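PDB 3IF2: aminotransferase, which probably transfers amino groups between amino acids and keto acids such as valine and pyruvate, using pyridoxal 5'-phosphate as cofactor. Local coordinates for residues Y337-A351 with M417-I430. Sequence-based numbering, arbitrary orientation.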
loop_
_atom_site.group_PDB
_atom_site.type_symbol
_atom_site.label_atom_id
_atom_site.label_comp_id
_atom_site.label_asym_id
_atom_site.label_seq_id
_atom_site.Cartn_x
_atom_site.Cartn_y
_atom_site.Cartn_z
ATOM N N TYR A 337 28.713 3.115 3.063
ATOM C CA TYR A 337 28.695 1.900 2.228
ATOM C C TYR A 337 29.995 1.615 1.449
ATOM O O TYR A 337 30.339 0.442 1.260
ATOM C CB TYR A 337 27.451 1.821 1.317
ATOM C CG TYR A 337 26.152 1.713 2.100
ATOM C CD1 TYR A 337 25.865 0.573 2.844
ATOM C CD2 TYR A 337 25.205 2.743 2.084
ATOM C CE1 TYR A 337 24.685 0.462 3.577
ATOM C CE2 TYR A 337 24.009 2.651 2.820
ATOM C CZ TYR A 337 23.760 1.507 3.560
ATOM O OH TYR A 337 22.603 1.391 4.274
ATOM N N GLN A 338 30.720 2.642 1.015
ATOM C CA GLN A 338 31.998 2.397 0.330
ATOM C C GLN A 338 33.020 1.719 1.252
ATOM O O GLN A 338 33.679 0.749 0.843
ATOM C CB GLN A 338 32.601 3.653 -0.289
ATOM C CG GLN A 338 33.982 3.346 -0.926
ATOM C CD GLN A 338 34.390 4.306 -1.995
ATOM O OE1 GLN A 338 33.957 5.464 -2.022
ATOM N NE2 GLN A 338 35.236 3.827 -2.904
ATOM N N LYS A 339 33.163 2.245 2.463
ATOM C CA LYS A 339 34.047 1.652 3.470
ATOM C C LYS A 339 33.627 0.210 3.852
ATOM O O LYS A 339 34.477 -0.655 4.031
ATOM C CB LYS A 339 34.154 2.569 4.696
ATOM C CG LYS A 339 34.937 3.860 4.387
ATOM C CD LYS A 339 35.196 4.757 5.613
ATOM C CE LYS A 339 34.065 5.751 5.903
ATOM N NZ LYS A 339 34.467 6.710 6.979
ATOM N N GLN A 340 32.325 -0.044 3.955
ATOM C CA GLN A 340 31.812 -1.404 4.227
ATOM C C GLN A 340 32.143 -2.396 3.082
ATOM O O GLN A 340 32.561 -3.530 3.339
ATOM C CB GLN A 340 30.306 -1.370 4.458
ATOM C CG GLN A 340 29.852 -0.623 5.708
ATOM C CD GLN A 340 29.920 -1.438 6.976
ATOM O OE1 GLN A 340 30.698 -1.129 7.868
ATOM N NE2 GLN A 340 29.108 -2.480 7.069
ATOM N N ALA A 341 31.955 -1.954 1.836
ATOM C CA ALA A 341 32.263 -2.769 0.642
ATOM C C ALA A 341 33.764 -3.056 0.576
ATOM O O ALA A 341 34.158 -4.199 0.314
ATOM C CB ALA A 341 31.768 -2.077 -0.661
ATOM N N THR A 342 34.576 -2.029 0.838
ATOM C CA THR A 342 36.039 -2.148 0.862
ATOM C C THR A 342 36.517 -3.161 1.899
ATOM O O THR A 342 37.363 -4.020 1.606
ATOM C CB THR A 342 36.705 -0.774 1.127
ATOM O OG1 THR A 342 36.250 0.146 0.127
ATOM C CG2 THR A 342 38.260 -0.847 1.124
ATOM N N LEU A 343 35.977 -3.041 3.103
ATOM C CA LEU A 343 36.231 -3.971 4.210
ATOM C C LEU A 343 35.843 -5.400 3.822
ATOM O O LEU A 343 36.600 -6.326 4.075
ATOM C CB LEU A 343 35.416 -3.548 5.434
ATOM C CG LEU A 343 35.418 -4.379 6.715
ATOM C CD1 LEU A 343 36.876 -4.502 7.309
ATOM C CD2 LEU A 343 34.401 -3.744 7.695
ATOM N N ALA A 344 34.661 -5.557 3.215
ATOM C CA ALA A 344 34.165 -6.862 2.770
ATOM C C ALA A 344 35.087 -7.489 1.712
ATOM O O ALA A 344 35.413 -8.670 1.824
ATOM C CB ALA A 344 32.714 -6.754 2.254
ATOM N N VAL A 345 35.519 -6.704 0.716
ATOM C CA VAL A 345 36.449 -7.188 -0.342
ATOM C C VAL A 345 37.781 -7.682 0.257
ATOM O O VAL A 345 38.281 -8.738 -0.146
ATOM C CB VAL A 345 36.742 -6.105 -1.441
ATOM C CG1 VAL A 345 37.853 -6.563 -2.413
ATOM C CG2 VAL A 345 35.485 -5.736 -2.200
ATOM N N LYS A 346 38.335 -6.896 1.196
ATOM C CA LYS A 346 39.579 -7.213 1.930
ATOM C C LYS A 346 39.418 -8.608 2.534
ATOM O O LYS A 346 40.211 -9.513 2.228
ATOM C CB LYS A 346 39.806 -6.155 3.049
ATOM C CG LYS A 346 41.004 -6.244 4.043
ATOM C CD LYS A 346 42.198 -5.363 3.652
ATOM C CE LYS A 346 42.990 -4.841 4.887
ATOM N NZ LYS A 346 43.419 -5.918 5.836
ATOM N N LEU A 347 38.351 -8.772 3.328
ATOM C CA LEU A 347 38.046 -10.035 4.019
ATOM C C LEU A 347 37.821 -11.217 3.066
ATOM O O LEU A 347 38.313 -12.312 3.340
ATOM C CB LEU A 347 36.853 -9.880 4.966
ATOM C CG LEU A 347 36.973 -8.901 6.139
ATOM C CD1 LEU A 347 35.580 -8.798 6.800
ATOM C CD2 LEU A 347 38.066 -9.259 7.144
ATOM N N LEU A 348 37.125 -10.984 1.951
ATOM C CA LEU A 348 36.879 -12.038 0.939
ATOM C C LEU A 348 38.190 -12.481 0.288
ATOM O O LEU A 348 38.398 -13.677 0.097
ATOM C CB LEU A 348 35.836 -11.621 -0.126
ATOM C CG LEU A 348 34.374 -11.539 0.326
ATOM C CD1 LEU A 348 33.537 -10.871 -0.722
ATOM C CD2 LEU A 348 33.804 -12.904 0.626
ATOM N N LYS A 349 39.069 -11.525 -0.014
ATOM C CA LYS A 349 40.403 -11.832 -0.560
ATOM C C LYS A 349 41.334 -12.551 0.426
ATOM O O LYS A 349 42.227 -13.235 -0.019
ATOM C CB LYS A 349 41.075 -10.601 -1.196
ATOM C CG LYS A 349 40.383 -10.191 -2.513
ATOM C CD LYS A 349 41.210 -9.243 -3.377
ATOM C CE LYS A 349 40.630 -9.127 -4.809
ATOM N NZ LYS A 349 40.622 -10.406 -5.624
ATOM N N GLN A 350 41.138 -12.412 1.738
ATOM C CA GLN A 350 41.927 -13.191 2.727
ATOM C C GLN A 350 41.418 -14.625 2.804
ATOM O O GLN A 350 42.212 -15.539 2.959
ATOM C CB GLN A 350 41.883 -12.585 4.125
ATOM C CG GLN A 350 42.659 -11.309 4.230
ATOM C CD GLN A 350 42.364 -10.494 5.499
ATOM O OE1 GLN A 350 41.422 -10.776 6.261
ATOM N NE2 GLN A 350 43.164 -9.453 5.707
ATOM N N ALA A 351 40.096 -14.803 2.739
ATOM C CA ALA A 351 39.453 -16.129 2.793
ATOM C C ALA A 351 39.697 -16.944 1.495
ATOM O O ALA A 351 40.286 -18.020 1.523
ATOM C CB ALA A 351 37.950 -15.967 3.062
HETATM N N MSE A 417 25.462 -10.903 -1.127
HETATM C CA MSE A 417 25.879 -10.702 0.270
HETATM C C MSE A 417 25.643 -9.251 0.658
HETATM O O MSE A 417 26.076 -8.363 -0.059
HETATM C CB MSE A 417 27.370 -11.003 0.388
HETATM C CG MSE A 417 27.906 -10.964 1.805
HETATM SE SE MSE A 417 29.795 -11.325 1.866
HETATM C CE MSE A 417 30.345 -9.728 0.958
ATOM N N SER A 418 24.974 -9.008 1.780
ATOM C CA SER A 418 24.723 -7.631 2.219
ATOM C C SER A 418 25.943 -7.034 2.941
ATOM O O SER A 418 26.436 -7.614 3.912
ATOM C CB SER A 418 23.503 -7.529 3.136
ATOM O OG SER A 418 23.319 -6.151 3.535
ATOM N N ILE A 419 26.433 -5.896 2.446
ATOM C CA ILE A 419 27.501 -5.147 3.133
ATOM C C ILE A 419 26.933 -4.042 4.059
ATOM O O ILE A 419 27.702 -3.248 4.561
ATOM C CB ILE A 419 28.681 -4.695 2.187
ATOM C CG1 ILE A 419 28.238 -3.800 1.008
ATOM C CG2 ILE A 419 29.432 -5.954 1.696
ATOM C CD1 ILE A 419 27.683 -2.447 1.407
ATOM N N ALA A 420 25.604 -3.997 4.263
ATOM C CA ALA A 420 24.965 -3.110 5.248
ATOM C C ALA A 420 25.113 -3.658 6.674
ATOM O O ALA A 420 24.950 -2.907 7.622
ATOM C CB ALA A 420 23.486 -2.929 4.939
ATOM N N ALA A 421 25.402 -4.955 6.830
ATOM C CA ALA A 421 25.535 -5.600 8.155
ATOM C C ALA A 421 26.702 -5.030 8.953
ATOM O O ALA A 421 27.639 -4.489 8.374
ATOM C CB ALA A 421 25.695 -7.131 8.006
ATOM N N ASP A 422 26.649 -5.151 10.279
ATOM C CA ASP A 422 27.741 -4.636 11.103
ATOM C C ASP A 422 29.020 -5.445 10.834
ATOM O O ASP A 422 28.997 -6.569 10.296
ATOM C CB ASP A 422 27.401 -4.487 12.603
ATOM C CG ASP A 422 27.203 -5.812 13.317
ATOM O OD1 ASP A 422 28.184 -6.593 13.505
ATOM O OD2 ASP A 422 26.057 -6.047 13.760
ATOM N N GLU A 423 30.126 -4.827 11.205
ATOM C CA GLU A 423 31.446 -5.344 10.930
ATOM C C GLU A 423 31.647 -6.768 11.439
ATOM O O GLU A 423 32.091 -7.622 10.683
ATOM C CB GLU A 423 32.473 -4.367 11.498
ATOM C CG GLU A 423 33.932 -4.675 11.178
ATOM C CD GLU A 423 34.858 -3.489 11.416
ATOM O OE1 GLU A 423 34.413 -2.303 11.343
ATOM O OE2 GLU A 423 36.054 -3.760 11.649
ATOM N N GLN A 424 31.235 -7.048 12.677
ATOM C CA GLN A 424 31.421 -8.392 13.242
ATOM C C GLN A 424 30.631 -9.479 12.484
ATOM O O GLN A 424 31.115 -10.611 12.378
ATOM C CB GLN A 424 31.146 -8.430 14.761
ATOM C CG GLN A 424 31.659 -9.706 15.494
ATOM C CD GLN A 424 33.187 -9.968 15.325
ATOM O OE1 GLN A 424 33.993 -9.032 15.264
ATOM N NE2 GLN A 424 33.568 -11.244 15.246
ATOM N N THR A 425 29.449 -9.136 11.956
ATOM C CA THR A 425 28.655 -10.071 11.159
ATOM C C THR A 425 29.413 -10.406 9.854
ATOM O O THR A 425 29.486 -11.563 9.483
ATOM C CB THR A 425 27.206 -9.557 10.885
ATOM O OG1 THR A 425 26.542 -9.288 12.123
ATOM C CG2 THR A 425 26.390 -10.589 10.110
ATOM N N LEU A 426 29.987 -9.393 9.195
ATOM C CA LEU A 426 30.771 -9.591 7.963
ATOM C C LEU A 426 32.040 -10.433 8.178
ATOM O O LEU A 426 32.369 -11.253 7.312
ATOM C CB LEU A 426 31.134 -8.253 7.288
ATOM C CG LEU A 426 30.053 -7.469 6.516
ATOM C CD1 LEU A 426 30.483 -5.997 6.359
ATOM C CD2 LEU A 426 29.721 -8.103 5.148
ATOM N N ILE A 427 32.731 -10.238 9.307
ATOM C CA ILE A 427 33.945 -11.007 9.635
ATOM C C ILE A 427 33.610 -12.509 9.851
ATOM O O ILE A 427 34.246 -13.391 9.255
ATOM C CB ILE A 427 34.691 -10.450 10.923
ATOM C CG1 ILE A 427 35.208 -9.013 10.721
ATOM C CG2 ILE A 427 35.875 -11.349 11.329
ATOM C CD1 ILE A 427 35.689 -8.350 12.031
ATOM N N ASP A 428 32.625 -12.756 10.718
ATOM C CA ASP A 428 32.156 -14.107 11.054
ATOM C C ASP A 428 31.579 -14.853 9.841
ATOM O O ASP A 428 31.922 -16.012 9.602
ATOM C CB ASP A 428 31.076 -14.055 12.158
ATOM C CG ASP A 428 31.597 -13.542 13.501
ATOM O OD1 ASP A 428 32.817 -13.311 13.676
ATOM O OD2 ASP A 428 30.749 -13.375 14.398
ATOM N N GLY A 429 30.702 -14.171 9.099
ATOM C CA GLY A 429 30.029 -14.709 7.921
ATOM C C GLY A 429 30.985 -15.084 6.814
ATOM O O GLY A 429 30.921 -16.197 6.306
ATOM N N ILE A 430 31.879 -14.158 6.462
ATOM C CA ILE A 430 32.890 -14.400 5.426
ATOM C C ILE A 430 33.854 -15.527 5.853
ATOM O O ILE A 430 34.260 -16.321 5.000
ATOM C CB ILE A 430 33.630 -13.109 5.021
ATOM C CG1 ILE A 430 32.667 -12.173 4.305
ATOM C CG2 ILE A 430 34.807 -13.395 4.085
ATOM C CD1 ILE A 430 33.225 -10.804 4.101
#
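I430, I419 and Q340 bury the most surface where the C-terminal half of helix 324-351 packs against the end of strand 414-418 and the helix that follows it. I430 is a knob fitted into the hole formed by A344, L347, L348 and A351. With CG1 anti to the carbonyl carbon (chi1 -68°), it turns its CD1 toward L347 CB, 3.8 Å away. Its CG2 approaches L348 CD2 to 3.6 Å, and the side chains of I430 and L348 cross at about a right angle. The other methyl of L348, CD1, meets the CE of selenomethionine M417 tip to tip at 3.8 Å.

I419, just past the strand, spreads its branches along the helix. CG2 presses on A344 CB at 3.4 Å, and CD1 reaches the Y337 ring obliquely. A420 CB lies at the edge of that ring, whose hydroxyl is hydrogen-bonded to the backbone N of A43.

Q340 supplies the polar link. Its side chain bends at chi2 (-83°), bringing NE2 to the turn between strand and helix. There NE2 donates an almost straight bond to I419 O at 3.0 Å, with the acceptor close to the amide plane, and a weak, bent one to A421 O at 2.8 Å. A leucine in its place would probably leave both carbonyls without this donor and the turn less firmly tied to helix 324-351.

Farther out, L343 CD2 rests on E423 CG at 3.6 Å. D422 N-caps the second helix through OD1, which accepts from T425 N. Segments 337-351 and 423-430 run nearly parallel, their axes 21° apart, and A344 and L348 also pack on strand 367-372. Strand 414-418, the turn and helix 423-441 form a beta-alpha unit whose helix lies beside helix 324-351, as in the small C-terminal domain of fold type I, PLP-dependent aminotransferases.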